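Local structure of ferredoxin-thioredoxin reductase subunit A2, chloroplastic (Arabidopsis thaliana, 7C2B) at residues L57-V68 against P81-E89. The protein probably serves as the variable subunit of ferredoxin-thioredoxin reductase, which passes electrons from reduced ferredoxin to thioredoxins in the chloroplast. Sequence-based numbering, arbitrary orientation.
Sequences LMGMEGFIKDYV and PFKVQFVKE
Strands 61-67 and 82-89 pair antiparallel in the middle of the five-stranded sheet, flanked by strands 37-40 and 94-102. Phe-63 and Gln-85 form a hydrogen-bonded pair, Gln-85 N reaching Phe-63 O at 2.8 Å. Beyond the non-hydrogen-bonded pair Ile-64 and Val-84, a classic beta bulge sets two residues, Lys-65 and Asp-66, against the single Lys-83: Lys-83 O takes Lys-65 N at 2.6 Å and, on a lone pair in its carbonyl plane, Asp-66 N at 3.1 Å. Toward Glu-61 the strands splay, and water 1 bridges Glu-61 O and Val-87 N. The strand directions are 142° apart and one strand is bulged, as suits the coiled sheet of the SH3-like barrel to which this subunit's family belongs.

On the inner side, with Ile-64 and Val-84, the Tyr-67 ring turns its edge to the face of Phe-82, planes at 52°. Tyr-67 CG stands anti to the backbone N (chi1 178°), setting CD1 3.5 Å above the middle of the Phe-82 ring and CE1 3.5 Å from Pro-81 CB; Tyr-67 OH goes on to Asp-27. Ile-64 CD1 meets Phe-82 CD1 at 3.8 Å. A serine in place of Phe-82 would probably leave the Tyr-67 edge and Ile-64 CD1 facing a gap. On the other face, Gln-85 CB lies over the Phe-63 ring, 4.1 Å from its centroid, while Gln-85 OE1 accepts a weak bond from Lys-65 NZ.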
ATOM      1  N   LEU B  57      17.318 -12.947   6.419  1.00 21.67           N
ATOM      2  CA  LEU B  57      17.690 -12.211   7.622  1.00 24.56           C
ATOM      3  C   LEU B  57      17.395 -12.963   8.913  1.00 25.41           C
ATOM      4  O   LEU B  57      17.905 -12.564   9.966  1.00 23.93           O
ATOM      5  CB  LEU B  57      16.967 -10.865   7.671  1.00 22.10           C
ATOM      6  CG  LEU B  57      17.461  -9.860   6.627  1.00 26.27           C
ATOM      7  CD1 LEU B  57      16.824  -8.506   6.861  1.00 28.58           C
ATOM      8  CD2 LEU B  57      18.987  -9.753   6.670  1.00 25.48           C
ATOM      9  N   MET B  58      16.588 -14.017   8.871  1.00 23.88           N
ATOM     10  CA  MET B  58      16.172 -14.645  10.124  1.00 23.74           C
ATOM     11  C   MET B  58      17.384 -15.127  10.906  1.00 24.91           C
ATOM     12  O   MET B  58      18.266 -15.800  10.362  1.00 25.74           O
ATOM     13  CB  MET B  58      15.229 -15.814   9.866  1.00 24.73           C
ATOM     14  CG  MET B  58      14.800 -16.473  11.177  1.00 28.78           C
ATOM     15  SD  MET B  58      13.372 -17.493  10.921  1.00 29.61           S
ATOM     16  CE  MET B  58      12.997 -17.948  12.626  1.00 31.85           C
ATOM     17  N   GLY B  59      17.445 -14.750  12.178  1.00 27.85           N
ATOM     18  CA  GLY B  59      18.561 -15.117  13.018  1.00 29.42           C
ATOM     19  C   GLY B  59      19.734 -14.165  12.982  1.00 32.71           C
ATOM     20  O   GLY B  59      20.621 -14.276  13.834  1.00 35.26           O
ATOM     21  N   MET B  60      19.778 -13.237  12.032  1.00 29.97           N
ATOM     22  CA  MET B  60      20.866 -12.274  11.993  1.00 29.12           C
ATOM     23  C   MET B  60      20.693 -11.233  13.091  1.00 28.98           C
ATOM     24  O   MET B  60      19.576 -10.875  13.470  1.00 27.44           O
ATOM     25  CB  MET B  60      20.937 -11.599  10.625  1.00 30.19           C
ATOM     26  CG  MET B  60      21.356 -12.573   9.546  1.00 31.85           C
ATOM     27  SD  MET B  60      21.683 -11.813   7.957  1.00 40.24           S
ATOM     28  CE  MET B  60      22.869 -10.549   8.429  1.00 33.01           C
ATOM     29  N   GLU B  61      21.818 -10.752  13.602  1.00 30.78           N
ATOM     30  CA  GLU B  61      21.833  -9.776  14.677  1.00 30.99           C
ATOM     31  C   GLU B  61      22.400  -8.457  14.178  1.00 31.96           C
ATOM     32  O   GLU B  61      23.372  -8.429  13.412  1.00 33.98           O
ATOM     33  CB  GLU B  61      22.644 -10.304  15.863  1.00 33.52           C
ATOM     34  CG  GLU B  61      22.052 -11.593  16.438  1.00 33.20           C
ATOM     35  CD  GLU B  61      22.890 -12.179  17.552  1.00 41.93           C
ATOM     36  OE1 GLU B  61      23.990 -11.635  17.803  1.00 42.67           O
ATOM     37  OE2 GLU B  61      22.449 -13.175  18.175  1.00 44.06           O
ATOM     38  N   GLY B  62      21.776  -7.366  14.602  1.00 27.86           N
ATOM     39  CA  GLY B  62      22.245  -6.043  14.247  1.00 27.30           C
ATOM     40  C   GLY B  62      21.860  -5.049  15.318  1.00 25.91           C
ATOM     41  O   GLY B  62      21.590  -5.446  16.453  1.00 30.98           O
ATOM     42  N   PHE B  63      21.814  -3.763  14.997  1.00 25.73           N
ATOM     43  CA  PHE B  63      21.374  -2.802  15.992  1.00 28.60           C
ATOM     44  C   PHE B  63      20.485  -1.763  15.341  1.00 24.47           C
ATOM     45  O   PHE B  63      20.603  -1.475  14.147  1.00 24.08           O
ATOM     46  CB  PHE B  63      22.561  -2.135  16.729  1.00 28.48           C
ATOM     47  CG  PHE B  63      23.350  -1.154  15.903  1.00 27.42           C
ATOM     48  CD1 PHE B  63      24.468  -1.574  15.188  1.00 30.98           C
ATOM     49  CD2 PHE B  63      23.018   0.193  15.889  1.00 26.50           C
ATOM     50  CE1 PHE B  63      25.217  -0.679  14.451  1.00 30.04           C
ATOM     51  CE2 PHE B  63      23.756   1.100  15.154  1.00 30.89           C
ATOM     52  CZ  PHE B  63      24.864   0.662  14.423  1.00 30.84           C
ATOM     53  N   ILE B  64      19.581  -1.207  16.141  1.00 23.38           N
ATOM     54  CA  ILE B  64      18.632  -0.232  15.622  1.00 24.69           C
ATOM     55  C   ILE B  64      19.381   1.066  15.348  1.00 25.23           C
ATOM     56  O   ILE B  64      19.889   1.715  16.266  1.00 28.14           O
ATOM     57  CB  ILE B  64      17.461  -0.019  16.582  1.00 24.43           C
ATOM     58  CG1 ILE B  64      16.618  -1.294  16.644  1.00 25.26           C
ATOM     59  CG2 ILE B  64      16.635   1.190  16.154  1.00 22.49           C
ATOM     60  CD1 ILE B  64      15.656  -1.329  17.818  1.00 25.13           C
ATOM     61  N   LYS B  65      19.454   1.435  14.074  1.00 21.69           N
ATOM     62  CA  LYS B  65      20.115   2.661  13.653  1.00 27.22           C
ATOM     63  C   LYS B  65      19.211   3.867  13.842  1.00 28.44           C
ATOM     64  O   LYS B  65      19.668   4.936  14.258  1.00 29.33           O
ATOM     65  CB  LYS B  65      20.529   2.536  12.186  1.00 25.97           C
ATOM     66  CG  LYS B  65      21.406   3.673  11.661  1.00 27.97           C
ATOM     67  CD  LYS B  65      22.855   3.474  12.102  1.00 29.50           C
ATOM     68  CE  LYS B  65      23.761   4.564  11.531  1.00 30.33           C
ATOM     69  NZ  LYS B  65      25.179   4.372  11.934  1.00 31.08           N
ATOM     70  N   ASP B  66      17.930   3.715  13.527  1.00 23.66           N
ATOM     71  CA  ASP B  66      17.002   4.825  13.628  1.00 26.50           C
ATOM     72  C   ASP B  66      15.600   4.274  13.793  1.00 28.49           C
ATOM     73  O   ASP B  66      15.313   3.123  13.450  1.00 24.76           O
ATOM     74  CB  ASP B  66      17.064   5.744  12.400  1.00 25.96           C
ATOM     75  CG  ASP B  66      16.783   7.202  12.749  1.00 36.46           C
ATOM     76  OD1 ASP B  66      16.299   7.467  13.872  1.00 32.39           O
ATOM     77  OD2 ASP B  66      17.060   8.085  11.906  1.00 40.44           O
ATOM     78  N   TYR B  67      14.742   5.116  14.350  1.00 25.25           N
ATOM     79  CA  TYR B  67      13.303   4.912  14.347  1.00 26.24           C
ATOM     80  C   TYR B  67      12.697   6.193  13.813  1.00 29.52           C
ATOM     81  O   TYR B  67      12.833   7.249  14.435  1.00 34.36           O
ATOM     82  CB  TYR B  67      12.786   4.617  15.751  1.00 28.33           C
ATOM     83  CG  TYR B  67      11.294   4.443  15.834  1.00 28.77           C
ATOM     84  CD1 TYR B  67      10.703   3.230  15.494  1.00 24.99           C
ATOM     85  CD2 TYR B  67      10.478   5.472  16.285  1.00 28.16           C
ATOM     86  CE1 TYR B  67       9.327   3.049  15.590  1.00 28.16           C
ATOM     87  CE2 TYR B  67       9.105   5.308  16.387  1.00 31.89           C
ATOM     88  CZ  TYR B  67       8.532   4.094  16.041  1.00 31.76           C
ATOM     89  OH  TYR B  67       7.167   3.930  16.148  1.00 30.91           O
ATOM     90  N   VAL B  68      12.066   6.129  12.655  1.00 28.52           N
ATOM     91  CA  VAL B  68      11.599   7.349  12.017  1.00 32.70           C
ATOM     92  C   VAL B  68      10.106   7.219  11.773  1.00 34.24           C
ATOM     93  O   VAL B  68       9.668   6.443  10.917  1.00 31.91           O
ATOM     94  CB  VAL B  68      12.362   7.654  10.723  1.00 37.20           C
ATOM     95  CG1 VAL B  68      11.856   8.950  10.117  1.00 36.17           C
ATOM     96  CG2 VAL B  68      13.857   7.774  11.015  1.00 36.06           C
ATOM     97  N   PRO B  81       9.234   0.988  10.516  1.00 23.97           N
ATOM     98  CA  PRO B  81       9.881   2.207  11.033  1.00 24.54           C
ATOM     99  C   PRO B  81      11.265   2.028  11.636  1.00 22.70           C
ATOM    100  O   PRO B  81      11.961   3.039  11.801  1.00 24.31           O
ATOM    101  CB  PRO B  81       8.896   2.703  12.107  1.00 25.09           C
ATOM    102  CG  PRO B  81       8.199   1.510  12.541  1.00 23.19           C
ATOM    103  CD  PRO B  81       8.070   0.603  11.332  1.00 24.03           C
ATOM    104  N   PHE B  82      11.691   0.811  11.968  1.00 21.77           N
ATOM    105  CA  PHE B  82      13.006   0.578  12.559  1.00 20.41           C
ATOM    106  C   PHE B  82      14.042   0.355  11.465  1.00 23.34           C
ATOM    107  O   PHE B  82      13.994  -0.652  10.753  1.00 21.97           O
ATOM    108  CB  PHE B  82      12.978  -0.634  13.488  1.00 21.06           C
ATOM    109  CG  PHE B  82      12.154  -0.433  14.736  1.00 23.23           C
ATOM    110  CD1 PHE B  82      12.728   0.105  15.883  1.00 25.38           C
ATOM    111  CD2 PHE B  82      10.819  -0.814  14.777  1.00 24.46           C
ATOM    112  CE1 PHE B  82      11.977   0.282  17.041  1.00 24.40           C
ATOM    113  CE2 PHE B  82      10.058  -0.646  15.943  1.00 26.63           C
ATOM    114  CZ  PHE B  82      10.639  -0.095  17.074  1.00 23.93           C
ATOM    115  N   LYS B  83      14.996   1.270  11.349  1.00 20.59           N
ATOM    116  CA  LYS B  83      16.107   1.080  10.426  1.00 21.90           C
ATOM    117  C   LYS B  83      17.211   0.364  11.192  1.00 24.23           C
ATOM    118  O   LYS B  83      17.718   0.892  12.184  1.00 22.36           O
ATOM    119  CB  LYS B  83      16.585   2.415   9.861  1.00 20.02           C
ATOM    120  CG  LYS B  83      17.583   2.295   8.703  1.00 24.10           C
ATOM    121  CD  LYS B  83      18.067   3.678   8.279  1.00 27.37           C
ATOM    122  CE  LYS B  83      19.399   3.627   7.557  1.00 37.22           C
ATOM    123  NZ  LYS B  83      19.734   4.981   7.007  1.00 37.30           N
ATOM    124  N   VAL B  84      17.556  -0.849  10.761  1.00 21.24           N
ATOM    125  CA  VAL B  84      18.469  -1.714  11.500  1.00 22.47           C
ATOM    126  C   VAL B  84      19.737  -1.912  10.682  1.00 24.13           C
ATOM    127  O   VAL B  84      19.671  -2.221   9.485  1.00 20.55           O
ATOM    128  CB  VAL B  84      17.815  -3.065  11.833  1.00 23.00           C
ATOM    129  CG1 VAL B  84      18.762  -3.928  12.646  1.00 22.84           C
ATOM    130  CG2 VAL B  84      16.516  -2.839  12.580  1.00 21.91           C
ATOM    131  N   GLN B  85      20.891  -1.751  11.333  1.00 22.69           N
ATOM    132  CA  GLN B  85      22.180  -1.954  10.682  1.00 22.59           C
ATOM    133  C   GLN B  85      22.651  -3.383  10.904  1.00 24.86           C
ATOM    134  O   GLN B  85      22.684  -3.863  12.041  1.00 25.95           O
ATOM    135  CB  GLN B  85      23.224  -0.970  11.211  1.00 26.75           C
ATOM    136  CG  GLN B  85      24.629  -1.180  10.639  1.00 27.18           C
ATOM    137  CD  GLN B  85      25.573  -0.060  11.035  1.00 30.33           C
ATOM    138  OE1 GLN B  85      25.202   1.110  11.001  1.00 30.79           O
ATOM    139  NE2 GLN B  85      26.789  -0.414  11.435  1.00 32.51           N
ATOM    140  N   PHE B  86      23.004  -4.058   9.810  1.00 26.16           N
ATOM    141  CA  PHE B  86      23.542  -5.407   9.833  1.00 26.85           C
ATOM    142  C   PHE B  86      24.917  -5.397   9.185  1.00 27.68           C
ATOM    143  O   PHE B  86      25.211  -4.553   8.340  1.00 26.39           O
ATOM    144  CB  PHE B  86      22.651  -6.400   9.068  1.00 24.90           C
ATOM    145  CG  PHE B  86      21.285  -6.588   9.666  1.00 26.65           C
ATOM    146  CD1 PHE B  86      21.078  -7.516  10.677  1.00 25.98           C
ATOM    147  CD2 PHE B  86      20.199  -5.860   9.195  1.00 24.21           C
ATOM    148  CE1 PHE B  86      19.822  -7.699  11.226  1.00 28.65           C
ATOM    149  CE2 PHE B  86      18.943  -6.036   9.734  1.00 23.14           C
ATOM    150  CZ  PHE B  86      18.750  -6.964  10.754  1.00 25.68           C
ATOM    151  N   VAL B  87      25.757  -6.338   9.592  1.00 33.25           N
ATOM    152  CA  VAL B  87      26.983  -6.667   8.875  1.00 33.70           C
ATOM    153  C   VAL B  87      26.956  -8.164   8.620  1.00 38.22           C
ATOM    154  O   VAL B  87      26.728  -8.944   9.550  1.00 41.14           O
ATOM    155  CB  VAL B  87      28.252  -6.276   9.655  1.00 39.74           C
ATOM    156  CG1 VAL B  87      29.481  -6.428   8.756  1.00 39.10           C
ATOM    157  CG2 VAL B  87      28.156  -4.844  10.168  1.00 41.77           C
ATOM    158  N   LYS B  88      27.152  -8.566   7.366  1.00 35.72           N
ATOM    159  CA  LYS B  88      27.133  -9.976   6.994  1.00 38.62           C
ATOM    160  C   LYS B  88      28.446 -10.352   6.324  1.00 42.63           C
ATOM    161  O   LYS B  88      28.887  -9.682   5.382  1.00 39.42           O
ATOM    162  CB  LYS B  88      25.967 -10.301   6.060  1.00 41.06           C
ATOM    163  CG  LYS B  88      25.787 -11.795   5.826  1.00 46.42           C
ATOM    164  CD  LYS B  88      25.007 -12.070   4.552  1.00 43.54           C
ATOM    165  CE  LYS B  88      25.234 -13.490   4.074  1.00 42.63           C
ATOM    166  NZ  LYS B  88      24.689 -14.476   5.044  1.00 48.33           N
ATOM    167  N   GLU B  89      29.064 -11.418   6.824  1.00 45.12           N
ATOM    168  CA  GLU B  89      30.294 -11.930   6.243  1.00 51.24           C
ATOM    169  C   GLU B  89      29.989 -12.626   4.925  1.00 48.79           C
ATOM    170  O   GLU B  89      29.128 -13.506   4.863  1.00 48.01           O
ATOM    171  CB  GLU B  89      30.965 -12.902   7.212  1.00 53.14           C
ATOM    172  CG  GLU B  89      32.020 -12.267   8.098  1.00 52.68           C
ATOM    173  CD  GLU B  89      33.181 -11.722   7.299  1.00 56.39           C
ATOM    174  OE1 GLU B  89      33.507 -10.527   7.465  1.00 59.54           O
ATOM    175  OE2 GLU B  89      33.760 -12.485   6.492  1.00 57.61           O
TER
HETATM  176  O   HOH W   1      25.219  -7.541  12.057  1.00 41.76           O